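Local coordinates for 3-oxo-tetronate kinase (Cupriavidus necator, PDB 5DMH), which catalyses the ATP-dependent phosphorylation of 3-oxo-tetronate to 3-oxo-tetronate 4-phosphate, as a member of the four-carbon acid sugar kinase family, at residues T385-S396 and K427-G436; A283-A292 and F444-H454. All blocks are in the same frame, centred on the assembly; numbering follows the deposited sequence.

Contact 1 (T385-S396 and K427-G436); sequences TRRFVVAGGETS and KPLALALKSG. With ADP (adenosine-5'-diphosphate), chain C.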
loop_
_atom_site.group_PDB
_atom_site.type_symbol
_atom_site.label_atom_id
_atom_site.label_comp_id
_atom_site.label_asym_id
_atom_site.label_seq_id
_atom_site.Cartn_x
_atom_site.Cartn_y
_atom_site.Cartn_z
ATOM N N THR A 385 0.384 1.679 -24.959
ATOM C CA THR A 385 -0.353 0.894 -23.967
ATOM C C THR A 385 -0.991 1.866 -22.978
ATOM O O THR A 385 -0.348 2.838 -22.577
ATOM C CB THR A 385 0.574 -0.138 -23.270
ATOM O OG1 THR A 385 1.005 -1.105 -24.245
ATOM C CG2 THR A 385 -0.150 -0.859 -22.137
ATOM N N ARG A 386 -2.263 1.631 -22.634
ATOM C CA ARG A 386 -3.033 2.572 -21.825
ATOM C C ARG A 386 -3.520 1.957 -20.505
ATOM O O ARG A 386 -3.861 2.689 -19.579
ATOM C CB ARG A 386 -4.238 3.092 -22.607
ATOM C CG ARG A 386 -3.866 3.838 -23.876
ATOM C CD ARG A 386 -3.393 5.243 -23.571
ATOM N NE ARG A 386 -4.464 6.027 -22.950
ATOM C CZ ARG A 386 -5.482 6.564 -23.612
ATOM N NH1 ARG A 386 -5.572 6.426 -24.928
ATOM N NH2 ARG A 386 -6.409 7.249 -22.957
ATOM N N ARG A 387 -3.591 0.626 -20.437
ATOM C CA ARG A 387 -4.085 -0.052 -19.215
ATOM C C ARG A 387 -2.987 -0.927 -18.626
ATOM O O ARG A 387 -2.428 -1.776 -19.314
ATOM C CB ARG A 387 -5.329 -0.917 -19.500
ATOM C CG ARG A 387 -6.545 -0.155 -20.054
ATOM C CD ARG A 387 -7.694 -1.099 -20.416
ATOM N NE ARG A 387 -7.354 -1.902 -21.580
ATOM C CZ ARG A 387 -7.650 -3.185 -21.770
ATOM N NH1 ARG A 387 -7.257 -3.778 -22.892
ATOM N NH2 ARG A 387 -8.326 -3.883 -20.877
ATOM N N PHE A 388 -2.694 -0.703 -17.350
ATOM C CA PHE A 388 -1.644 -1.423 -16.642
ATOM C C PHE A 388 -2.163 -2.006 -15.354
ATOM O O PHE A 388 -2.592 -1.260 -14.451
ATOM C CB PHE A 388 -0.502 -0.456 -16.314
ATOM C CG PHE A 388 0.119 0.194 -17.508
ATOM C CD1 PHE A 388 -0.505 1.261 -18.141
ATOM C CD2 PHE A 388 1.358 -0.226 -17.979
ATOM C CE1 PHE A 388 0.089 1.874 -19.234
ATOM C CE2 PHE A 388 1.938 0.388 -19.064
ATOM C CZ PHE A 388 1.312 1.422 -19.693
ATOM N N VAL A 389 -2.099 -3.335 -15.244
ATOM C CA VAL A 389 -2.369 -4.055 -13.995
ATOM C C VAL A 389 -1.039 -4.550 -13.443
ATOM O O VAL A 389 -0.323 -5.269 -14.114
ATOM C CB VAL A 389 -3.291 -5.274 -14.241
ATOM C CG1 VAL A 389 -3.524 -6.039 -12.949
ATOM C CG2 VAL A 389 -4.604 -4.825 -14.865
ATOM N N VAL A 390 -0.706 -4.109 -12.235
ATOM C CA VAL A 390 0.563 -4.396 -11.606
ATOM C C VAL A 390 0.332 -5.123 -10.286
ATOM O O VAL A 390 -0.394 -4.639 -9.430
ATOM C CB VAL A 390 1.376 -3.117 -11.346
ATOM C CG1 VAL A 390 2.783 -3.482 -10.880
ATOM C CG2 VAL A 390 1.428 -2.201 -12.579
ATOM N N ALA A 391 0.968 -6.270 -10.127
ATOM C CA ALA A 391 0.856 -7.066 -8.918
ATOM C C ALA A 391 2.105 -6.893 -8.089
ATOM O O ALA A 391 3.201 -7.232 -8.552
ATOM C CB ALA A 391 0.647 -8.536 -9.272
ATOM N N GLY A 392 1.955 -6.328 -6.883
ATOM C CA GLY A 392 3.075 -6.142 -5.990
ATOM C C GLY A 392 3.298 -4.675 -5.620
ATOM O O GLY A 392 3.233 -3.779 -6.463
ATOM N N GLY A 393 3.546 -4.435 -4.342
ATOM C CA GLY A 393 3.778 -3.080 -3.833
ATOM C C GLY A 393 5.018 -2.380 -4.379
ATOM O O GLY A 393 4.951 -1.302 -5.026
ATOM N N GLU A 394 6.173 -2.980 -4.112
ATOM C CA GLU A 394 7.432 -2.475 -4.642
ATOM C C GLU A 394 7.387 -2.488 -6.155
ATOM O O GLU A 394 7.921 -1.596 -6.814
ATOM C CB GLU A 394 8.608 -3.333 -4.179
ATOM C CG GLU A 394 8.768 -3.395 -2.681
ATOM C CD GLU A 394 9.051 -2.049 -2.049
ATOM O OE1 GLU A 394 9.793 -1.247 -2.645
ATOM O OE2 GLU A 394 8.517 -1.804 -0.963
ATOM N N THR A 395 6.775 -3.526 -6.705
ATOM C CA THR A 395 6.705 -3.644 -8.138
ATOM C C THR A 395 5.965 -2.411 -8.690
ATOM O O THR A 395 6.384 -1.802 -9.681
ATOM C CB THR A 395 6.019 -4.969 -8.596
ATOM O OG1 THR A 395 6.760 -6.094 -8.108
ATOM C CG2 THR A 395 5.946 -5.046 -10.136
ATOM N N SER A 396 4.858 -2.058 -8.059
ATOM C CA SER A 396 4.062 -0.903 -8.503
ATOM C C SER A 396 4.830 0.404 -8.376
ATOM O O SER A 396 4.718 1.293 -9.239
ATOM C CB SER A 396 2.770 -0.812 -7.707
ATOM O OG SER A 396 1.923 -1.896 -7.979
ATOM N N LYS A 427 -4.735 12.230 -22.403
ATOM C CA LYS A 427 -5.082 10.839 -22.683
ATOM C C LYS A 427 -4.644 9.977 -21.495
ATOM O O LYS A 427 -3.519 9.481 -21.437
ATOM C CB LYS A 427 -4.434 10.366 -23.985
ATOM C CG LYS A 427 -5.078 10.979 -25.215
ATOM C CD LYS A 427 -4.396 10.544 -26.504
ATOM C CE LYS A 427 -3.101 11.313 -26.736
ATOM N NZ LYS A 427 -2.885 11.631 -28.188
ATOM N N PRO A 428 -5.538 9.799 -20.525
ATOM C CA PRO A 428 -5.062 9.177 -19.280
ATOM C C PRO A 428 -4.560 7.750 -19.456
ATOM O O PRO A 428 -4.860 7.099 -20.462
ATOM C CB PRO A 428 -6.312 9.167 -18.385
ATOM C CG PRO A 428 -7.266 10.150 -19.000
ATOM C CD PRO A 428 -6.973 10.120 -20.486
ATOM N N LEU A 429 -3.801 7.284 -18.475
ATOM C CA LEU A 429 -3.523 5.871 -18.292
ATOM C C LEU A 429 -4.463 5.357 -17.221
ATOM O O LEU A 429 -4.849 6.094 -16.328
ATOM C CB LEU A 429 -2.078 5.634 -17.859
ATOM C CG LEU A 429 -1.013 6.282 -18.736
ATOM C CD1 LEU A 429 0.373 6.049 -18.150
ATOM C CD2 LEU A 429 -1.111 5.749 -20.181
ATOM N N ALA A 430 -4.842 4.094 -17.326
ATOM C CA ALA A 430 -5.642 3.462 -16.287
ATOM C C ALA A 430 -4.778 2.408 -15.624
ATOM O O ALA A 430 -4.174 1.560 -16.298
ATOM C CB ALA A 430 -6.900 2.844 -16.874
ATOM N N LEU A 431 -4.705 2.478 -14.297
ATOM C CA LEU A 431 -3.846 1.614 -13.514
ATOM C C LEU A 431 -4.605 0.882 -12.425
ATOM O O LEU A 431 -5.475 1.462 -11.771
ATOM C CB LEU A 431 -2.797 2.452 -12.787
ATOM C CG LEU A 431 -1.869 3.343 -13.618
ATOM C CD1 LEU A 431 -1.008 4.132 -12.664
ATOM C CD2 LEU A 431 -1.011 2.501 -14.461
ATOM N N ALA A 432 -4.222 -0.365 -12.183
ATOM C CA ALA A 432 -4.694 -1.098 -11.012
ATOM C C ALA A 432 -3.439 -1.599 -10.336
ATOM O O ALA A 432 -2.669 -2.364 -10.923
ATOM C CB ALA A 432 -5.615 -2.266 -11.410
ATOM N N LEU A 433 -3.192 -1.096 -9.136
ATOM C CA LEU A 433 -1.988 -1.384 -8.393
ATOM C C LEU A 433 -2.377 -2.311 -7.245
ATOM O O LEU A 433 -2.892 -1.867 -6.215
ATOM C CB LEU A 433 -1.376 -0.089 -7.848
ATOM C CG LEU A 433 -1.083 0.959 -8.926
ATOM C CD1 LEU A 433 -0.395 2.195 -8.354
ATOM C CD2 LEU A 433 -0.276 0.376 -10.093
ATOM N N LYS A 434 -2.116 -3.590 -7.446
ATOM C CA LYS A 434 -2.591 -4.654 -6.557
ATOM C C LYS A 434 -1.547 -5.074 -5.531
ATOM O O LYS A 434 -0.546 -5.696 -5.846
ATOM C CB LYS A 434 -2.987 -5.871 -7.397
ATOM C CG LYS A 434 -3.615 -7.032 -6.629
ATOM C CD LYS A 434 -3.338 -8.340 -7.366
ATOM C CE LYS A 434 -2.030 -8.943 -6.895
ATOM N NZ LYS A 434 -2.239 -10.062 -5.970
ATOM N N SER A 435 -1.773 -4.726 -4.270
ATOM C CA SER A 435 -0.960 -5.303 -3.212
ATOM C C SER A 435 -0.878 -6.813 -3.374
ATOM O O SER A 435 -1.861 -7.477 -3.718
ATOM C CB SER A 435 -1.546 -4.949 -1.851
ATOM O OG SER A 435 -0.589 -5.201 -0.837
ATOM N N GLY A 436 0.301 -7.365 -3.132
ATOM C CA GLY A 436 0.555 -8.750 -3.438
ATOM C C GLY A 436 -0.454 -9.743 -2.890
ATOM O O GLY A 436 -0.834 -10.701 -3.574
HETATM P PB ADP C . 4.150 -7.803 -2.438
HETATM O O1B ADP C . 3.052 -6.785 -2.725
HETATM O O2B ADP C . 3.653 -9.225 -2.637
HETATM O O3B ADP C . 4.864 -7.572 -1.114
HETATM P PA ADP C . 6.369 -6.585 -3.909
HETATM O O1A ADP C . 6.411 -6.292 -5.356
HETATM O O2A ADP C . 6.254 -5.505 -2.888
HETATM O O3A ADP C . 5.202 -7.697 -3.678
HETATM O "O5'" ADP C . 7.686 -7.378 -3.447
HETATM C "C5'" ADP C . 8.109 -8.571 -4.091
HETATM C "C4'" ADP C . 9.629 -8.547 -4.217
HETATM O "O4'" ADP C . 10.099 -9.850 -4.524
HETATM C "C3'" ADP C . 10.088 -7.634 -5.346
HETATM O "O3'" ADP C . 11.324 -6.974 -5.010
HETATM C "C2'" ADP C . 10.290 -8.602 -6.469
HETATM O "O2'" ADP C . 11.094 -8.080 -7.506
HETATM C "C1'" ADP C . 10.866 -9.778 -5.719
HETATM N N9 ADP C . 10.729 -10.995 -6.511
HETATM C C8 ADP C . 9.658 -11.375 -7.250
HETATM N N7 ADP C . 9.896 -12.537 -7.876
HETATM C C5 ADP C . 11.153 -12.903 -7.528
HETATM C C6 ADP C . 12.032 -14.022 -7.865
HETATM N N6 ADP C . 11.544 -14.981 -8.679
HETATM N N1 ADP C . 13.254 -14.061 -7.301
HETATM C C2 ADP C . 13.698 -13.096 -6.468
HETATM N N3 ADP C . 12.962 -12.015 -6.120
HETATM C C4 ADP C . 11.704 -11.881 -6.636
#
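Arg386 and Pro428 meet where two parallel strands begin, and the arginine can be followed outward atom by atom. Its CB starts beside the partner strand; bends at chi2 and chi3 (-78° and -63°) then fold the chain across Leu429, Arg386 CD lying 4.1 Å from Leu429 CD2. Arg386 NE donates to Pro428 O at 2.7 Å, tilted from the carbonyl plane, while NH2 reaches the same oxygen at 2.9 Å on a lone pair. The carbonyl sits at the guanidinium edge, gripped side-on by two nitrogens, and Lys427 CB rests over one face.

From here strands 387-391 and 430-434 run in register, each backbone bond handing on to the next until Gly392 N closes the ladder on Lys434 O at 2.8 Å. On one face Leu431 CD2 comes obliquely to Phe388, 3.5 Å from its CB, and Val390 lies side by side with Leu433. On the other, Ala391 CB packs on CE of Lys434, whose amine bonds Gly436 O, Phe438 O, Gln302 and Thr299.

Past the strands of this nucleotide-binding C-terminal domain, backbone N-H groups bind the diphosphate. Gly436 N and Gly393 N both donate to ADP O1B, and Glu394 N to O2A; Thr395 grips O1A with both N and OG1, the latter at 2.8 Å. The start of helix 393-403, with Gly392 at its N-cap position, faces the diphosphate, where its dipole would probably favour the negative charge. Helix 41-53 touches Leu433 and Ser396, helix 443-451 packs on Val389, and strand 288-292 adjoins strand 387-391 through backbone bonds.

Contact 2 (A283-A292 and F444-H454); sequences AIDGPGVVLA and FDEALRQLGGH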
loop_
_atom_site.group_PDB
_atom_site.type_symbol
_atom_site.label_atom_id
_atom_site.label_comp_id
_atom_site.label_asym_id
_atom_site.label_seq_id
_atom_site.Cartn_x
_atom_site.Cartn_y
_atom_site.Cartn_z
ATOM N N ALA A 283 -13.927 4.763 -18.454
ATOM C CA ALA A 283 -13.212 3.630 -18.997
ATOM C C ALA A 283 -12.170 4.167 -19.970
ATOM O O ALA A 283 -12.411 5.139 -20.675
ATOM C CB ALA A 283 -14.181 2.694 -19.714
ATOM N N ILE A 284 -11.007 3.531 -19.992
ATOM C CA ILE A 284 -9.941 3.905 -20.912
ATOM C C ILE A 284 -9.698 2.717 -21.826
ATOM O O ILE A 284 -9.249 1.660 -21.385
ATOM C CB ILE A 284 -8.627 4.222 -20.152
ATOM C CG1 ILE A 284 -8.846 5.332 -19.117
ATOM C CG2 ILE A 284 -7.516 4.572 -21.121
ATOM C CD1 ILE A 284 -8.647 6.701 -19.633
ATOM N N ASP A 285 -9.983 2.885 -23.103
ATOM C CA ASP A 285 -9.802 1.796 -24.045
ATOM C C ASP A 285 -8.405 1.833 -24.656
ATOM O O ASP A 285 -7.781 2.888 -24.783
ATOM C CB ASP A 285 -10.883 1.861 -25.118
ATOM C CG ASP A 285 -12.274 1.949 -24.519
ATOM O OD1 ASP A 285 -12.505 1.307 -23.472
ATOM O OD2 ASP A 285 -13.125 2.673 -25.073
ATOM N N GLY A 286 -7.910 0.661 -25.017
ATOM C CA GLY A 286 -6.617 0.560 -25.652
ATOM C C GLY A 286 -5.871 -0.639 -25.119
ATOM O O GLY A 286 -6.398 -1.409 -24.317
ATOM N N PRO A 287 -4.641 -0.823 -25.596
ATOM C CA PRO A 287 -3.839 -1.972 -25.198
ATOM C C PRO A 287 -3.569 -2.021 -23.698
ATOM O O PRO A 287 -3.375 -1.007 -23.039
ATOM C CB PRO A 287 -2.545 -1.783 -25.990
ATOM C CG PRO A 287 -2.935 -0.978 -27.172
ATOM C CD PRO A 287 -4.041 -0.083 -26.711
ATOM N N GLY A 288 -3.540 -3.238 -23.176
ATOM C CA GLY A 288 -3.312 -3.472 -21.777
ATOM C C GLY A 288 -2.162 -4.447 -21.584
ATOM O O GLY A 288 -1.650 -5.036 -22.544
ATOM N N VAL A 289 -1.776 -4.598 -20.325
ATOM C CA VAL A 289 -0.719 -5.503 -19.906
ATOM C C VAL A 289 -0.867 -5.795 -18.402
ATOM O O VAL A 289 -1.410 -4.974 -17.652
ATOM C CB VAL A 289 0.678 -4.895 -20.196
ATOM C CG1 VAL A 289 0.886 -3.631 -19.336
ATOM C CG2 VAL A 289 1.777 -5.938 -19.918
ATOM N N VAL A 290 -0.365 -6.958 -17.973
ATOM C CA VAL A 290 -0.296 -7.337 -16.564
ATOM C C VAL A 290 1.168 -7.595 -16.251
ATOM O O VAL A 290 1.814 -8.314 -16.989
ATOM C CB VAL A 290 -1.112 -8.594 -16.255
ATOM C CG1 VAL A 290 -1.193 -8.844 -14.765
ATOM C CG2 VAL A 290 -2.512 -8.467 -16.841
ATOM N N LEU A 291 1.674 -6.903 -15.229
ATOM C CA LEU A 291 3.064 -6.971 -14.797
ATOM C C LEU A 291 3.100 -7.474 -13.363
ATOM O O LEU A 291 2.659 -6.764 -12.426
ATOM C CB LEU A 291 3.705 -5.596 -14.906
ATOM C CG LEU A 291 3.662 -4.935 -16.282
ATOM C CD1 LEU A 291 4.233 -3.525 -16.232
ATOM C CD2 LEU A 291 4.411 -5.801 -17.300
ATOM N N ALA A 292 3.631 -8.677 -13.168
ATOM C CA ALA A 292 3.546 -9.315 -11.853
ATOM C C ALA A 292 4.918 -9.558 -11.249
ATOM O O ALA A 292 5.697 -10.359 -11.753
ATOM C CB ALA A 292 2.761 -10.610 -11.939
ATOM N N PHE A 444 -6.697 -10.597 -12.419
ATOM C CA PHE A 444 -6.034 -9.953 -13.541
ATOM C C PHE A 444 -7.074 -9.585 -14.613
ATOM O O PHE A 444 -7.072 -8.465 -15.145
ATOM C CB PHE A 444 -4.957 -10.861 -14.150
ATOM C CG PHE A 444 -3.750 -11.093 -13.285
ATOM C CD1 PHE A 444 -3.418 -10.264 -12.205
ATOM C CD2 PHE A 444 -2.906 -12.140 -13.580
ATOM C CE1 PHE A 444 -2.294 -10.507 -11.477
ATOM C CE2 PHE A 444 -1.789 -12.377 -12.847
ATOM C CZ PHE A 444 -1.469 -11.554 -11.785
ATOM N N ASP A 445 -7.960 -10.527 -14.937
ATOM C CA ASP A 445 -9.033 -10.281 -15.906
ATOM C C ASP A 445 -10.056 -9.290 -15.399
ATOM O O ASP A 445 -10.480 -8.398 -16.131
ATOM C CB ASP A 445 -9.735 -11.591 -16.326
ATOM C CG ASP A 445 -10.808 -11.358 -17.368
ATOM O OD1 ASP A 445 -10.466 -10.948 -18.493
ATOM O OD2 ASP A 445 -11.995 -11.561 -17.080
ATOM N N GLU A 446 -10.469 -9.458 -14.146
ATOM C CA GLU A 446 -11.385 -8.511 -13.528
ATOM C C GLU A 446 -10.863 -7.078 -13.619
ATOM O O GLU A 446 -11.603 -6.158 -13.996
ATOM C CB GLU A 446 -11.641 -8.890 -12.071
ATOM C CG GLU A 446 -12.478 -10.146 -11.920
ATOM C CD GLU A 446 -12.532 -10.640 -10.484
ATOM O OE1 GLU A 446 -11.467 -10.807 -9.850
ATOM O OE2 GLU A 446 -13.643 -10.838 -9.981
ATOM N N ALA A 447 -9.591 -6.903 -13.298
ATOM C CA ALA A 447 -8.955 -5.580 -13.317
ATOM C C ALA A 447 -8.866 -5.001 -14.737
ATOM O O ALA A 447 -9.280 -3.854 -14.984
ATOM C CB ALA A 447 -7.582 -5.676 -12.688
ATOM N N LEU A 448 -8.392 -5.811 -15.680
ATOM C CA LEU A 448 -8.244 -5.352 -17.053
ATOM C C LEU A 448 -9.576 -4.842 -17.580
ATOM O O LEU A 448 -9.639 -3.797 -18.233
ATOM C CB LEU A 448 -7.736 -6.481 -17.951
ATOM C CG LEU A 448 -6.231 -6.689 -17.894
ATOM C CD1 LEU A 448 -5.918 -7.994 -18.564
ATOM C CD2 LEU A 448 -5.496 -5.521 -18.595
ATOM N N ARG A 449 -10.642 -5.595 -17.317
ATOM C CA ARG A 449 -11.982 -5.219 -17.764
ATOM C C ARG A 449 -12.523 -3.971 -17.089
ATOM O O ARG A 449 -13.168 -3.148 -17.726
ATOM C CB ARG A 449 -12.978 -6.376 -17.552
ATOM C CG ARG A 449 -12.785 -7.520 -18.517
ATOM C CD ARG A 449 -13.749 -8.668 -18.240
ATOM N NE ARG A 449 -13.610 -9.729 -19.229
ATOM C CZ ARG A 449 -14.140 -9.691 -20.455
ATOM N NH1 ARG A 449 -14.848 -8.640 -20.858
ATOM N NH2 ARG A 449 -13.958 -10.708 -21.288
ATOM N N GLN A 450 -12.299 -3.830 -15.788
ATOM C CA GLN A 450 -12.797 -2.653 -15.117
ATOM C C GLN A 450 -12.043 -1.387 -15.563
ATOM O O GLN A 450 -12.626 -0.314 -15.630
ATOM C CB GLN A 450 -12.725 -2.817 -13.602
ATOM C CG GLN A 450 -13.614 -1.814 -12.916
ATOM C CD GLN A 450 -13.762 -2.071 -11.443
ATOM O OE1 GLN A 450 -14.010 -3.202 -11.011
ATOM N NE2 GLN A 450 -13.605 -1.019 -10.652
ATOM N N LEU A 451 -10.756 -1.526 -15.886
ATOM C CA LEU A 451 -9.945 -0.392 -16.336
ATOM C C LEU A 451 -10.455 0.151 -17.681
ATOM O O LEU A 451 -10.390 1.357 -17.956
ATOM C CB LEU A 451 -8.468 -0.796 -16.423
ATOM C CG LEU A 451 -7.680 -1.060 -15.146
ATOM C CD1 LEU A 451 -6.205 -1.244 -15.485
ATOM C CD2 LEU A 451 -7.849 0.059 -14.124
ATOM N N GLY A 452 -10.982 -0.725 -18.525
ATOM C CA GLY A 452 -11.539 -0.264 -19.780
ATOM C C GLY A 452 -11.587 -1.316 -20.863
ATOM O O GLY A 452 -11.235 -2.480 -20.646
ATOM N N GLY A 453 -12.027 -0.889 -22.041
ATOM C CA GLY A 453 -12.165 -1.777 -23.180
ATOM C C GLY A 453 -10.879 -2.042 -23.945
ATOM O O GLY A 453 -9.828 -1.450 -23.688
ATOM N N HIS A 454 -10.998 -2.920 -24.930
ATOM C CA HIS A 454 -9.860 -3.487 -25.640
ATOM C C HIS A 454 -9.096 -2.490 -26.512
ATOM O O HIS A 454 -7.918 -2.709 -26.831
ATOM C CB HIS A 454 -10.335 -4.703 -26.456
ATOM C CG HIS A 454 -11.159 -5.680 -25.659
ATOM N ND1 HIS A 454 -12.437 -5.400 -25.223
ATOM C CD2 HIS A 454 -10.882 -6.937 -25.231
ATOM C CE1 HIS A 454 -12.914 -6.442 -24.559
ATOM N NE2 HIS A 454 -11.992 -7.387 -24.550
ATOM O OXT HIS A 454 -9.618 -1.442 -26.913
#
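The ring of Phe444 carries Val290 CG1 squarely over one face, a CH-pi contact with the methyl 3.6 Å from the centroid. Ala292 CB approaches the same ring obliquely, 4.3 Å from CZ. Away from the strand, Arg449 NE forms a salt bridge with Asp445 OD2 one turn back along the helix, and Asp445 OD1 also pairs with Arg311.

Val290 sets its two methyls to different tasks. With CG1 anti to the backbone N (chi1 -172°), that branch drops onto the phenylalanine, leaving CG2 to meet Leu448 CD1 at 3.8 Å. Leu448 CD2 in turn lies beside Gly288, where the lack of a side chain lets the leucine close in.

This is helix-on-sheet packing of an alpha/beta domain: the last helix of the chain, 443-451, runs roughly antiparallel to strand 288-292, at 142°, with the short axes 9.6 Å apart. Helix 297-308 flanks it, Trp306 touching both Phe444 and Leu448, and strand 343-345 lies on the far side of strand 288-292 from strand 387-391.

Beyond the helix the contact turns polar. Ile284 N donates to Leu451 O, almost straight at 173°, and Gly452 leaves the helix with positive phi, its CA lying against Ile284 O. That carbonyl oxygen is buried with no hydrogen-bond partner in the model. Gly453 is held through both of its backbone polar atoms: its N meets Asp285 OD1 on the anti side at 2.7 Å, and its O receives Gly286 N at 3.1 Å from above the carbonyl plane. Gly286 O and Leu448 O are further joined by the guanidinium of Arg387.

The chemistry of contacts 1 and 2 differs with their place in the fold. Contact 1 is largely buried and joins strand to strand by a regular backbone ladder ending at the nucleotide; contact 2, farther from the chain's centre and partly exposed, packs a helix on a strand through apolar side chains and ties down the C-terminal tail with irregular polar bonds. They share a sheet, since strands 387-391 and 288-292 are neighbours, with Val389 O 2.8 Å from Leu291 N, a probable hydrogen bond. Strand 430-434 also leads along the chain to helix 443-451. In contact 2 the nucleotide is more distant, the side chain of Ala292 lying about 8 Å from the ADP.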